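Local atomic coordinates of lipase, class 3 (Penicillium roqueforti FM164, PDB entry 6L7N), a protein that probably hydrolyses ester bonds of lipids such as triacylglycerols, being a fungal class 3 lipase of the alpha/beta-hydrolase fold. Residues A[114-118]-A[155-160]; A[18-23]-A[79-83]; A[3-9]-A[231-237]; A[70-74]-A[136-140]; A[27-33]-A[53-59]. The contacts are given in a common frame with arbitrary orientation. Numbering follows the deposited sequence.

Interaction 1 (A[114-118]-A[155-160]); sequences FWGSW and LAVADL
Two helices meet on one face of the central sheet of an alpha/beta-hydrolase fold, one knob, Trp118, sitting in a hole of helix 148-161. Segments 114-118 and 155-160 cross at -61°, their axes 10.3 Å apart; CA atoms pair as Trp115 with Leu155 (6.6 Å) and Trp118 with Ala156 (6.2 Å). Trp118 (chi1 t, chi2 -124°) fills with its indole the hole among Leu155, Ala156, Asp159 and Leu160. Ala156 CB lies 3.6 Å from the centroid of the Trp118 six-membered ring in a CH-pi contact, and Leu160 CG is 4.1 Å from Trp118 CZ2. Leu155 (m, t) fills the hollow at the first turn of 114-118: its CD1 is 3.6 Å from Phe114 CB and 3.5 Å from Trp115 N. Trp115 (chi1 t) presents its ring edge, CE3 lying 4.0 Å from Leu155 CB. Asp159 (chi1 t), also salt-bridged to Lys163 and Arg122, accepts the one polar bond between the segments, Trp118 NE1 to Asp159 OD2 at 2.7 Å and 168°.

Interaction 2 (A[18-23]-A[79-83]); sequences YAAAAY and VLSFR
Helix residues 18-22 run over strand 79-83 at a crossing angle of -49°, with axes 7.3 Å apart; CA atoms pair as Ala19 with Ser81 (6.1 Å) and Ala22 with Arg83 (5.5 Å). Val79, Ser81 and Arg83 point toward the helix. Val79 (t) sets CG1 over the face of Tyr18 (chi1 m, chi2 -75°), 4.0 Å from the ring centroid. Ser81 takes the t rotamer, so OG donates to Tyr18 O (3.2 Å), which also accepts from Ala22 N. Ser81 OG lies 3.1 Å from Ala22 CB, an approach small alanines permit. Arg83 (t, chi2 -136°, chi3 p) lays CG over the face of Tyr23 (chi1 m), 3.8 Å from its centroid, while NH1 reaches Asp64 O and Asn59 OD1. A water donates to Tyr23 O (2.7 Å) and weakly accepts from Arg83 NH2 (3.0 Å). Tyr23 OH bonds His146 beside Ser147, the probable nucleophile. Between strands 66-72 and 140-146, strand 77-83 is covered by helix 6-22 on this face of the alpha/beta-hydrolase sheet and by helix 148-161 on the other.

Interaction 3 (A[3-9]-A[231-237]); sequences DVSTSEL and GASDIKV
A capping box starts the N-terminal helix: Ser5 (p) accepts from Glu8 N through OG (3.2 Å), and Glu8 OE1 takes Ser5 N (3.0 Å) and Ser5 OG (2.8 Å). Ahead of it, Asp3 and Val4 are extended against segment 231-237, with CA atoms 4.5 Å apart for Asp3 and Ser233 and 5.3 Å for Val4 and Ala232. Asp3 N donates to Ile235 O (3.0 Å) and Val4 N to Ala232 O (3.1 Å, 159°), while Asp3 CA makes a CA-H...O contact with Ala232 O (3.3 Å). The first modelled residues are tied to the turn leading into strand 235-238, an outermost strand of the alpha/beta-hydrolase sheet. Asp234 N to Gly231 O (2.9 Å) and Gly231 N to Asp234 OD2 (2.6 Å) close that turn. Apolar contacts add to these bonds: Val4 CG1 (m) is 4.1 Å from Ile235 CG2 and 4.2 Å from Val237 CG2. Leu9 (t, p) brings CD1 within 4.0 Å of Ile235 CD1 and CD2 within 3.7 Å of Ala232 N.

Interaction 4 (A[70-74]-A[136-140]); sequences AVDHA and NPGYE
Strand 66-72 ends in segment 70-74, which meets segment 136-140 almost wholly through side chains, the nearest CA pairs being Val71 with Asn136 (8.5 Å) and His73 with Tyr139 (8.6 Å). Ala70 continues the strand, bonded to Val79. Val71 (t) points toward the other segment, its CG1 lying 3.8 Å from Tyr139 CE2 at the ring edge and its CG2 3.7 Å from Asn136 ND2. The CA-to-CB bond of Asp72 points away, and OD2 bonds Tyr18 OH, but Asp72 O is 3.7 Å from Tyr139 CE2. His73 leaves the strand (phi/psi -76/-22); with chi1 m and chi2 -67° its ring swings over to Tyr139, and His73 ND1 and Tyr139 OH share a 2.7 Å hydrogen bond. His73 CE1 is 3.5 Å from Asn136 OD1. The opposing chain folds as a type I beta turn from Asn136 to Tyr139, Tyr139 N to Asn136 O at 3.1 Å, that aims the Tyr139 side chain (chi1 m, chi2 22°) back at the strand end; Asn136 ND2 bonds Ala132 O. A beta hairpin, 66-72 with 77-83, is thus fastened to the helix-to-strand turn of the beta-alpha-beta crossover joining 77-83 to 140-146 in the alpha/beta-hydrolase sheet.

Interaction 5 (A[27-33]-A[53-59]); sequences DYTAQVG and VFYDFSN
Segment 27-33 finishes a short helix at Tyr28, leaves helical angles at Thr29 and continues irregularly alongside 53-59. CA atoms pair as Tyr28 with Asp56 (5.1 Å), Val32 with Phe54 (5.3 Å) and Gly33 with Val53 (5.3 Å), so they run in opposite directions. One backbone bond joins them, Gly33 N to Val53 O (2.8 Å, 171°), with Gly33 at positive phi (94°). Strand 52-57, an outermost strand of the mixed sheet, turns a corner at Phe54, where Phe54 and Tyr55 form a classic beta bulge opposite Ile69. Tyr28 (p) lies along the strand end: CE1 is 3.3 Å from Ser58 OG, and OH comes within 3.0 Å of Asn59 ND2. Ser58 OG bonds Asn59 O (2.8 Å), and Asn59 OD1 bonds Arg83. Val53 (t) packs CG2 4.3 Å from Ala30 CB, and Val32 CG2 lies 3.2 Å from Phe54 O. Asp56 (p) turns its carboxyl into the bend, OD2 3.3 Å from Asp27 O and 2.6 Å from Ala30 O, oxygens crowded enough to make a protonated Asp56 probable.

In the fold
Interactions 1 and 2 are fully buried and pack helices on opposite faces of strand 77-83; they meet where Phe82 touches Ala156 and Trp118. Interaction 4 is mostly buried, with His73 exposed, and interaction 5 partly buried. Interactions 2, 4 and 5 gather at the sheet end formed by strands 52-57, 66-72 and 77-83: Tyr18 OH bonds Asp72, Val79 N bonds Ala70 O, Arg83 bonds Asn59, and Phe54 packs on Val71. Interaction 3 lies at the surface at the other outermost strand, yet shares helix 6-22 with interaction 2. Chemistry follows place: apolar and ring packing with one direct hydrogen bond apiece inside, side-chain bonding in interaction 4, backbone bonds in interactions 3 and 5.

Interaction 1 (A[114-118]-A[155-160])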
# COMPACT_ATOMS: atom_id res chain seq x y z
N PHE A 114 -10.17 7.95 -1.01
CA PHE A 114 -9.20 7.04 -1.61
C PHE A 114 -9.61 6.67 -3.03
O PHE A 114 -8.79 6.68 -3.96
CB PHE A 114 -9.06 5.79 -0.75
CG PHE A 114 -8.66 6.06 0.68
CD1 PHE A 114 -7.76 7.08 0.99
CD2 PHE A 114 -9.15 5.28 1.71
CE1 PHE A 114 -7.38 7.32 2.30
CE2 PHE A 114 -8.77 5.52 3.04
CZ PHE A 114 -7.89 6.55 3.32
N TRP A 115 -10.89 6.30 -3.21
CA TRP A 115 -11.37 5.97 -4.55
C TRP A 115 -11.18 7.14 -5.49
O TRP A 115 -10.78 6.95 -6.64
CB TRP A 115 -12.85 5.57 -4.51
CG TRP A 115 -13.34 5.18 -5.85
CD1 TRP A 115 -14.23 5.87 -6.64
CD2 TRP A 115 -12.95 4.03 -6.59
NE1 TRP A 115 -14.43 5.19 -7.82
CE2 TRP A 115 -13.63 4.07 -7.81
CE3 TRP A 115 -12.08 2.97 -6.33
CZ2 TRP A 115 -13.47 3.08 -8.78
CZ3 TRP A 115 -11.93 1.98 -7.29
CH2 TRP A 115 -12.63 2.05 -8.50
N GLY A 116 -11.48 8.35 -5.03
CA GLY A 116 -11.28 9.52 -5.87
C GLY A 116 -9.84 9.70 -6.29
O GLY A 116 -9.55 10.06 -7.43
N SER A 117 -8.90 9.43 -5.36
CA SER A 117 -7.49 9.56 -5.72
C SER A 117 -7.11 8.54 -6.79
O SER A 117 -6.31 8.84 -7.69
CB SER A 117 -6.61 9.40 -4.48
OG SER A 117 -6.94 10.38 -3.50
N TRP A 118 -7.67 7.33 -6.72
CA TRP A 118 -7.39 6.34 -7.77
C TRP A 118 -8.05 6.73 -9.10
O TRP A 118 -7.41 6.64 -10.16
CB TRP A 118 -7.83 4.94 -7.34
CG TRP A 118 -7.89 3.92 -8.46
CD1 TRP A 118 -8.97 3.15 -8.81
CD2 TRP A 118 -6.83 3.54 -9.36
NE1 TRP A 118 -8.65 2.34 -9.88
CE2 TRP A 118 -7.34 2.55 -10.23
CE3 TRP A 118 -5.49 3.94 -9.52
CZ2 TRP A 118 -6.57 1.97 -11.25
CZ3 TRP A 118 -4.74 3.36 -10.52
CH2 TRP A 118 -5.27 2.39 -11.36
N LEU A 155 -7.24 -0.10 -3.56
CA LEU A 155 -8.36 0.05 -4.48
C LEU A 155 -7.87 -0.09 -5.90
O LEU A 155 -8.52 -0.73 -6.74
CB LEU A 155 -9.09 1.38 -4.28
CG LEU A 155 -9.78 1.47 -2.91
CD1 LEU A 155 -10.15 2.89 -2.57
CD2 LEU A 155 -11.04 0.58 -2.93
N ALA A 156 -6.65 0.40 -6.17
CA ALA A 156 -6.13 0.27 -7.51
C ALA A 156 -5.98 -1.20 -7.87
O ALA A 156 -6.47 -1.65 -8.92
CB ALA A 156 -4.79 1.00 -7.64
N VAL A 157 -5.41 -1.99 -6.95
CA VAL A 157 -5.24 -3.42 -7.23
C VAL A 157 -6.59 -4.02 -7.54
O VAL A 157 -6.77 -4.71 -8.55
CB VAL A 157 -4.60 -4.16 -6.06
CG1 VAL A 157 -4.28 -5.58 -6.49
CG2 VAL A 157 -3.39 -3.53 -5.64
N ALA A 158 -7.57 -3.76 -6.67
CA ALA A 158 -8.84 -4.47 -6.82
C ALA A 158 -9.44 -4.14 -8.17
O ALA A 158 -9.90 -5.02 -8.91
CB ALA A 158 -9.79 -4.10 -5.68
N ASP A 159 -9.33 -2.86 -8.56
CA ASP A 159 -9.92 -2.41 -9.81
C ASP A 159 -9.17 -3.02 -10.98
O ASP A 159 -9.78 -3.57 -11.91
CB ASP A 159 -9.86 -0.89 -9.86
CG ASP A 159 -10.63 -0.30 -11.01
OD1 ASP A 159 -11.49 -0.99 -11.62
OD2 ASP A 159 -10.38 0.88 -11.30
N LEU A 160 -7.83 -2.99 -10.91
CA LEU A 160 -7.04 -3.55 -12.00
C LEU A 160 -7.27 -5.04 -12.14
O LEU A 160 -7.11 -5.59 -13.24
CB LEU A 160 -5.56 -3.26 -11.79
CG LEU A 160 -5.20 -1.78 -11.94
CD1 LEU A 160 -3.78 -1.52 -11.47
CD2 LEU A 160 -5.42 -1.32 -13.39

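Interaction 2 (A[18-23]-A[79-83])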
# COMPACT_ATOMS: atom_id res chain seq x y z
N TYR A 18 9.89 -0.39 -2.19
CA TYR A 18 9.28 0.38 -3.27
C TYR A 18 8.31 1.43 -2.72
O TYR A 18 8.21 2.55 -3.25
CB TYR A 18 8.56 -0.55 -4.23
CG TYR A 18 9.47 -1.31 -5.16
CD1 TYR A 18 10.06 -0.69 -6.23
CD2 TYR A 18 9.74 -2.67 -4.96
CE1 TYR A 18 10.88 -1.38 -7.11
CE2 TYR A 18 10.56 -3.37 -5.83
CZ TYR A 18 11.12 -2.71 -6.90
OH TYR A 18 11.96 -3.38 -7.78
N ALA A 19 7.58 1.08 -1.65
CA ALA A 19 6.80 2.09 -0.96
C ALA A 19 7.71 3.19 -0.42
O ALA A 19 7.39 4.37 -0.51
CB ALA A 19 6.00 1.46 0.17
N ALA A 20 8.87 2.80 0.12
CA ALA A 20 9.81 3.80 0.63
C ALA A 20 10.28 4.73 -0.49
O ALA A 20 10.42 5.94 -0.30
CB ALA A 20 11.00 3.11 1.29
N ALA A 21 10.53 4.18 -1.67
CA ALA A 21 10.95 5.02 -2.78
C ALA A 21 9.84 5.98 -3.20
O ALA A 21 10.12 7.11 -3.61
CB ALA A 21 11.39 4.15 -3.96
N ALA A 22 8.58 5.56 -3.07
CA ALA A 22 7.47 6.42 -3.46
C ALA A 22 7.47 7.76 -2.73
O ALA A 22 6.86 8.72 -3.22
CB ALA A 22 6.12 5.73 -3.18
N TYR A 23 8.12 7.86 -1.58
CA TYR A 23 8.12 9.13 -0.87
C TYR A 23 9.10 10.14 -1.44
O TYR A 23 9.01 11.31 -1.09
CB TYR A 23 8.44 8.91 0.61
CG TYR A 23 7.23 8.43 1.39
CD1 TYR A 23 6.34 9.34 1.95
CD2 TYR A 23 6.98 7.08 1.56
CE1 TYR A 23 5.23 8.89 2.68
CE2 TYR A 23 5.87 6.63 2.28
CZ TYR A 23 5.01 7.54 2.83
OH TYR A 23 3.91 7.09 3.55
N VAL A 79 6.06 -2.82 -11.20
CA VAL A 79 5.73 -2.33 -9.87
C VAL A 79 4.99 -1.01 -10.00
O VAL A 79 5.51 -0.05 -10.59
CB VAL A 79 6.99 -2.16 -9.00
CG1 VAL A 79 6.63 -1.59 -7.62
CG2 VAL A 79 7.74 -3.49 -8.87
N LEU A 80 3.80 -0.95 -9.44
CA LEU A 80 2.98 0.25 -9.40
C LEU A 80 2.96 0.69 -7.95
O LEU A 80 2.38 0.01 -7.11
CB LEU A 80 1.57 -0.04 -9.89
CG LEU A 80 0.52 1.07 -9.75
CD1 LEU A 80 1.03 2.39 -10.34
CD2 LEU A 80 -0.78 0.60 -10.42
N SER A 81 3.59 1.83 -7.66
CA SER A 81 3.77 2.30 -6.29
C SER A 81 3.04 3.62 -6.08
O SER A 81 3.18 4.54 -6.90
CB SER A 81 5.25 2.47 -5.96
OG SER A 81 5.41 3.14 -4.73
N PHE A 82 2.29 3.71 -4.98
CA PHE A 82 1.51 4.89 -4.62
C PHE A 82 1.98 5.49 -3.30
O PHE A 82 2.12 4.77 -2.30
CB PHE A 82 0.02 4.57 -4.48
CG PHE A 82 -0.66 4.19 -5.75
CD1 PHE A 82 -1.11 5.16 -6.63
CD2 PHE A 82 -0.88 2.86 -6.06
CE1 PHE A 82 -1.76 4.80 -7.80
CE2 PHE A 82 -1.51 2.50 -7.21
CZ PHE A 82 -1.96 3.47 -8.10
N ARG A 83 2.17 6.81 -3.29
CA ARG A 83 2.29 7.61 -2.09
C ARG A 83 1.08 8.53 -2.01
O ARG A 83 0.75 9.22 -2.98
CB ARG A 83 3.59 8.43 -2.10
CG ARG A 83 3.94 9.09 -0.77
CD ARG A 83 4.40 10.55 -0.95
NE ARG A 83 3.27 11.44 -1.25
CZ ARG A 83 3.37 12.62 -1.84
NH1 ARG A 83 2.28 13.34 -2.08
NH2 ARG A 83 4.56 13.09 -2.19
O HOH W 1 6.95 12.88 -0.37

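Interaction 3 (A[3-9]-A[231-237])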
# COMPACT_ATOMS: atom_id res chain seq x y z
N ASP A 3 3.86 -16.33 13.58
CA ASP A 3 5.14 -16.37 12.88
C ASP A 3 4.95 -16.55 11.38
O ASP A 3 3.87 -16.93 10.91
CB ASP A 3 6.01 -17.50 13.42
CG ASP A 3 6.31 -17.35 14.89
OD1 ASP A 3 5.54 -16.67 15.60
OD2 ASP A 3 7.32 -17.93 15.34
N VAL A 4 6.02 -16.28 10.63
CA VAL A 4 6.06 -16.52 9.19
C VAL A 4 7.38 -17.21 8.87
O VAL A 4 8.25 -17.36 9.72
CB VAL A 4 5.91 -15.22 8.37
CG1 VAL A 4 4.54 -14.59 8.65
CG2 VAL A 4 7.04 -14.26 8.68
N SER A 5 7.52 -17.61 7.62
CA SER A 5 8.76 -18.24 7.18
C SER A 5 9.79 -17.18 6.80
O SER A 5 9.47 -16.03 6.51
CB SER A 5 8.50 -19.18 6.01
OG SER A 5 8.18 -18.45 4.85
N THR A 6 11.06 -17.60 6.81
CA THR A 6 12.12 -16.68 6.40
C THR A 6 11.88 -16.15 4.99
O THR A 6 12.11 -14.97 4.72
CB THR A 6 13.47 -17.38 6.51
OG1 THR A 6 13.84 -17.47 7.89
CG2 THR A 6 14.54 -16.62 5.75
N SER A 7 11.39 -17.00 4.08
CA SER A 7 11.13 -16.56 2.71
C SER A 7 10.05 -15.49 2.65
O SER A 7 10.19 -14.47 1.96
CB SER A 7 10.73 -17.76 1.85
OG SER A 7 10.17 -17.33 0.63
N GLU A 8 8.94 -15.73 3.35
CA GLU A 8 7.88 -14.73 3.43
C GLU A 8 8.40 -13.43 4.03
O GLU A 8 8.10 -12.34 3.52
CB GLU A 8 6.72 -15.28 4.27
CG GLU A 8 5.90 -16.32 3.53
CD GLU A 8 5.01 -17.13 4.46
OE1 GLU A 8 5.55 -17.77 5.38
OE2 GLU A 8 3.79 -17.11 4.25
N LEU A 9 9.19 -13.53 5.10
CA LEU A 9 9.76 -12.34 5.72
C LEU A 9 10.65 -11.58 4.75
O LEU A 9 10.62 -10.34 4.69
CB LEU A 9 10.54 -12.72 6.98
CG LEU A 9 11.24 -11.57 7.69
CD1 LEU A 9 10.22 -10.61 8.28
CD2 LEU A 9 12.19 -12.09 8.76
N GLY A 231 11.80 -10.02 13.17
CA GLY A 231 12.12 -11.43 13.04
C GLY A 231 10.96 -12.25 12.48
O GLY A 231 9.83 -11.78 12.39
N ALA A 232 11.27 -13.49 12.11
CA ALA A 232 10.21 -14.41 11.68
C ALA A 232 9.16 -14.59 12.76
O ALA A 232 7.99 -14.84 12.46
CB ALA A 232 10.82 -15.76 11.30
N SER A 233 9.54 -14.43 14.03
CA SER A 233 8.60 -14.55 15.13
C SER A 233 7.92 -13.24 15.50
O SER A 233 7.17 -13.20 16.47
CB SER A 233 9.31 -15.11 16.36
OG SER A 233 10.39 -14.26 16.71
N ASP A 234 8.15 -12.16 14.74
CA ASP A 234 7.58 -10.86 15.08
C ASP A 234 6.36 -10.50 14.24
O ASP A 234 5.90 -9.35 14.28
CB ASP A 234 8.65 -9.78 14.94
CG ASP A 234 9.74 -9.90 15.98
OD1 ASP A 234 9.40 -10.12 17.17
OD2 ASP A 234 10.93 -9.80 15.61
N ILE A 235 5.82 -11.45 13.48
CA ILE A 235 4.64 -11.20 12.65
C ILE A 235 3.59 -12.26 12.98
O ILE A 235 3.87 -13.46 12.89
CB ILE A 235 4.97 -11.22 11.15
CG1 ILE A 235 6.08 -10.21 10.83
CG2 ILE A 235 3.73 -10.89 10.33
CD1 ILE A 235 6.43 -10.14 9.36
N LYS A 236 2.41 -11.82 13.38
CA LYS A 236 1.26 -12.67 13.61
C LYS A 236 0.27 -12.50 12.46
O LYS A 236 0.06 -11.39 11.97
CB LYS A 236 0.57 -12.31 14.93
CG LYS A 236 1.53 -12.11 16.09
CD LYS A 236 1.04 -12.81 17.35
CE LYS A 236 1.75 -12.26 18.58
NZ LYS A 236 3.20 -11.98 18.31
N VAL A 237 -0.32 -13.60 12.01
CA VAL A 237 -1.28 -13.54 10.91
C VAL A 237 -2.68 -13.64 11.51
O VAL A 237 -2.99 -14.59 12.24
CB VAL A 237 -1.00 -14.62 9.86
CG1 VAL A 237 -1.82 -14.37 8.60
CG2 VAL A 237 0.47 -14.62 9.52

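Interaction 4 (A[70-74]-A[136-140])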
# COMPACT_ATOMS: atom_id res chain seq x y z
N ALA A 70 7.55 1.13 -12.27
CA ALA A 70 8.93 0.73 -12.50
C ALA A 70 8.98 -0.73 -12.93
O ALA A 70 8.01 -1.47 -12.75
CB ALA A 70 9.80 0.93 -11.26
N VAL A 71 10.10 -1.14 -13.50
CA VAL A 71 10.30 -2.53 -13.89
C VAL A 71 11.52 -3.08 -13.17
O VAL A 71 12.58 -2.44 -13.16
CB VAL A 71 10.44 -2.69 -15.42
CG1 VAL A 71 11.06 -4.05 -15.71
CG2 VAL A 71 9.05 -2.62 -16.11
N ASP A 72 11.36 -4.26 -12.59
CA ASP A 72 12.34 -4.97 -11.79
C ASP A 72 12.66 -6.25 -12.55
O ASP A 72 11.88 -7.20 -12.53
CB ASP A 72 11.76 -5.23 -10.40
CG ASP A 72 12.67 -6.04 -9.52
OD1 ASP A 72 13.65 -6.67 -10.00
OD2 ASP A 72 12.39 -6.04 -8.30
N HIS A 73 13.79 -6.24 -13.27
CA HIS A 73 14.23 -7.40 -14.03
C HIS A 73 14.81 -8.49 -13.15
O HIS A 73 14.86 -9.66 -13.57
CB HIS A 73 15.26 -6.98 -15.07
CG HIS A 73 14.72 -6.05 -16.11
ND1 HIS A 73 13.77 -6.45 -17.03
CD2 HIS A 73 14.96 -4.75 -16.37
CE1 HIS A 73 13.47 -5.44 -17.82
NE2 HIS A 73 14.17 -4.39 -17.43
N ALA A 74 15.27 -8.15 -11.95
CA ALA A 74 15.76 -9.19 -11.04
C ALA A 74 14.62 -10.07 -10.56
O ALA A 74 14.75 -11.30 -10.53
CB ALA A 74 16.50 -8.55 -9.86
N ASN A 136 7.03 -6.52 -21.10
CA ASN A 136 7.58 -7.51 -20.17
C ASN A 136 6.54 -8.60 -19.90
O ASN A 136 6.00 -8.70 -18.79
CB ASN A 136 7.99 -6.84 -18.85
CG ASN A 136 9.07 -5.80 -19.05
OD1 ASN A 136 10.27 -6.12 -19.07
ND2 ASN A 136 8.66 -4.55 -19.22
N PRO A 137 6.29 -9.47 -20.89
CA PRO A 137 5.08 -10.32 -20.84
C PRO A 137 5.06 -11.36 -19.73
O PRO A 137 3.97 -11.73 -19.28
CB PRO A 137 5.09 -10.99 -22.22
CG PRO A 137 6.53 -11.01 -22.63
CD PRO A 137 7.08 -9.69 -22.11
N GLY A 138 6.21 -11.88 -19.31
CA GLY A 138 6.23 -12.89 -18.27
C GLY A 138 6.28 -12.33 -16.86
O GLY A 138 6.46 -13.10 -15.91
N TYR A 139 6.13 -11.03 -16.71
CA TYR A 139 6.33 -10.38 -15.42
C TYR A 139 5.02 -10.30 -14.65
O TYR A 139 3.94 -10.17 -15.23
CB TYR A 139 6.91 -8.97 -15.59
CG TYR A 139 8.40 -8.94 -15.87
CD1 TYR A 139 9.06 -10.05 -16.40
CD2 TYR A 139 9.15 -7.81 -15.62
CE1 TYR A 139 10.42 -10.03 -16.66
CE2 TYR A 139 10.53 -7.77 -15.88
CZ TYR A 139 11.15 -8.89 -16.40
OH TYR A 139 12.51 -8.85 -16.66
N GLU A 140 5.12 -10.42 -13.33
CA GLU A 140 3.98 -10.20 -12.47
C GLU A 140 3.76 -8.70 -12.30
O GLU A 140 4.61 -7.88 -12.65
CB GLU A 140 4.19 -10.88 -11.11
CG GLU A 140 5.22 -10.20 -10.23
CD GLU A 140 5.44 -10.90 -8.90
OE1 GLU A 140 4.53 -11.60 -8.42
OE2 GLU A 140 6.55 -10.76 -8.34

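Interaction 5 (A[27-33]-A[53-59])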
# COMPACT_ATOMS: atom_id res chain seq x y z
N ASP A 27 12.16 10.38 -7.20
CA ASP A 27 11.76 9.18 -7.92
C ASP A 27 10.45 9.38 -8.69
O ASP A 27 10.34 8.92 -9.83
CB ASP A 27 11.61 8.00 -6.95
CG ASP A 27 12.95 7.47 -6.45
OD1 ASP A 27 13.89 7.30 -7.27
OD2 ASP A 27 13.06 7.24 -5.24
N TYR A 28 9.48 10.08 -8.12
CA TYR A 28 8.23 10.23 -8.83
C TYR A 28 8.22 11.41 -9.79
O TYR A 28 7.22 11.62 -10.49
CB TYR A 28 7.03 10.29 -7.86
CG TYR A 28 6.97 11.42 -6.86
CD1 TYR A 28 6.65 12.71 -7.25
CD2 TYR A 28 7.15 11.18 -5.50
CE1 TYR A 28 6.55 13.75 -6.32
CE2 TYR A 28 7.05 12.21 -4.55
CZ TYR A 28 6.75 13.49 -4.97
OH TYR A 28 6.64 14.51 -4.05
N THR A 29 9.31 12.17 -9.88
CA THR A 29 9.50 13.11 -10.98
C THR A 29 10.65 12.70 -11.87
O THR A 29 11.13 13.51 -12.67
CB THR A 29 9.75 14.52 -10.46
OG1 THR A 29 11.05 14.57 -9.86
CG2 THR A 29 8.69 14.93 -9.44
N ALA A 30 11.14 11.47 -11.74
CA ALA A 30 12.28 11.02 -12.51
C ALA A 30 11.92 10.93 -14.00
O ALA A 30 10.76 10.78 -14.39
CB ALA A 30 12.78 9.67 -12.00
N GLN A 31 12.96 11.04 -14.82
CA GLN A 31 12.80 10.85 -16.26
C GLN A 31 12.72 9.37 -16.59
O GLN A 31 13.31 8.53 -15.90
CB GLN A 31 13.95 11.51 -17.02
CG GLN A 31 13.78 13.02 -17.13
CD GLN A 31 12.49 13.40 -17.85
OE1 GLN A 31 12.13 12.80 -18.86
NE2 GLN A 31 11.78 14.37 -17.30
N VAL A 32 11.97 9.06 -17.65
CA VAL A 32 11.83 7.68 -18.11
C VAL A 32 13.20 7.04 -18.21
O VAL A 32 14.12 7.60 -18.83
CB VAL A 32 11.08 7.64 -19.46
CG1 VAL A 32 11.36 6.33 -20.18
CG2 VAL A 32 9.60 7.81 -19.25
N GLY A 33 13.36 5.88 -17.58
CA GLY A 33 14.59 5.13 -17.65
C GLY A 33 15.55 5.39 -16.50
O GLY A 33 16.49 4.61 -16.33
N VAL A 53 12.53 3.56 -13.65
CA VAL A 53 11.19 4.13 -13.74
C VAL A 53 10.69 4.06 -15.18
O VAL A 53 11.33 4.60 -16.09
CB VAL A 53 11.18 5.58 -13.23
CG1 VAL A 53 9.83 6.23 -13.54
CG2 VAL A 53 11.46 5.61 -11.75
N PHE A 54 9.51 3.44 -15.37
CA PHE A 54 8.84 3.52 -16.67
C PHE A 54 7.98 4.75 -16.82
O PHE A 54 7.97 5.39 -17.88
CB PHE A 54 7.96 2.30 -16.87
CG PHE A 54 8.65 1.23 -17.56
CD1 PHE A 54 8.65 1.16 -18.92
CD2 PHE A 54 9.32 0.28 -16.89
CE1 PHE A 54 9.33 0.13 -19.59
CE2 PHE A 54 10.00 -0.76 -17.56
CZ PHE A 54 10.01 -0.80 -18.91
N TYR A 55 7.20 5.04 -15.78
CA TYR A 55 6.32 6.18 -15.78
C TYR A 55 6.26 6.70 -14.36
O TYR A 55 6.52 5.95 -13.42
CB TYR A 55 4.90 5.83 -16.26
CG TYR A 55 4.81 5.30 -17.67
CD1 TYR A 55 4.88 6.15 -18.76
CD2 TYR A 55 4.64 3.94 -17.91
CE1 TYR A 55 4.79 5.68 -20.05
CE2 TYR A 55 4.55 3.45 -19.21
CZ TYR A 55 4.62 4.33 -20.27
OH TYR A 55 4.53 3.86 -21.57
N ASP A 56 5.92 7.97 -14.21
CA ASP A 56 5.66 8.46 -12.86
C ASP A 56 4.66 9.59 -12.91
O ASP A 56 4.33 10.14 -13.96
CB ASP A 56 6.94 8.90 -12.14
CG ASP A 56 7.84 9.74 -12.99
OD1 ASP A 56 7.34 10.58 -13.79
OD2 ASP A 56 9.08 9.55 -12.85
N PHE A 57 4.17 9.93 -11.72
CA PHE A 57 3.14 10.96 -11.58
C PHE A 57 3.35 11.66 -10.25
O PHE A 57 3.58 11.01 -9.22
CB PHE A 57 1.74 10.35 -11.70
CG PHE A 57 1.54 9.07 -10.92
CD1 PHE A 57 1.95 7.85 -11.44
CD2 PHE A 57 0.89 9.09 -9.70
CE1 PHE A 57 1.75 6.67 -10.73
CE2 PHE A 57 0.68 7.92 -8.99
CZ PHE A 57 1.11 6.71 -9.51
N SER A 58 3.31 12.99 -10.27
CA SER A 58 3.77 13.79 -9.15
C SER A 58 2.59 14.39 -8.40
O SER A 58 1.52 14.62 -8.97
CB SER A 58 4.69 14.93 -9.62
OG SER A 58 5.12 15.73 -8.54
N ASN A 59 2.80 14.65 -7.11
CA ASN A 59 1.85 15.50 -6.43
C ASN A 59 2.04 16.94 -6.90
O ASN A 59 3.06 17.30 -7.51
CB ASN A 59 1.96 15.37 -4.89
CG ASN A 59 3.35 15.74 -4.34
OD1 ASN A 59 3.54 15.76 -3.11
ND2 ASN A 59 4.31 16.00 -5.21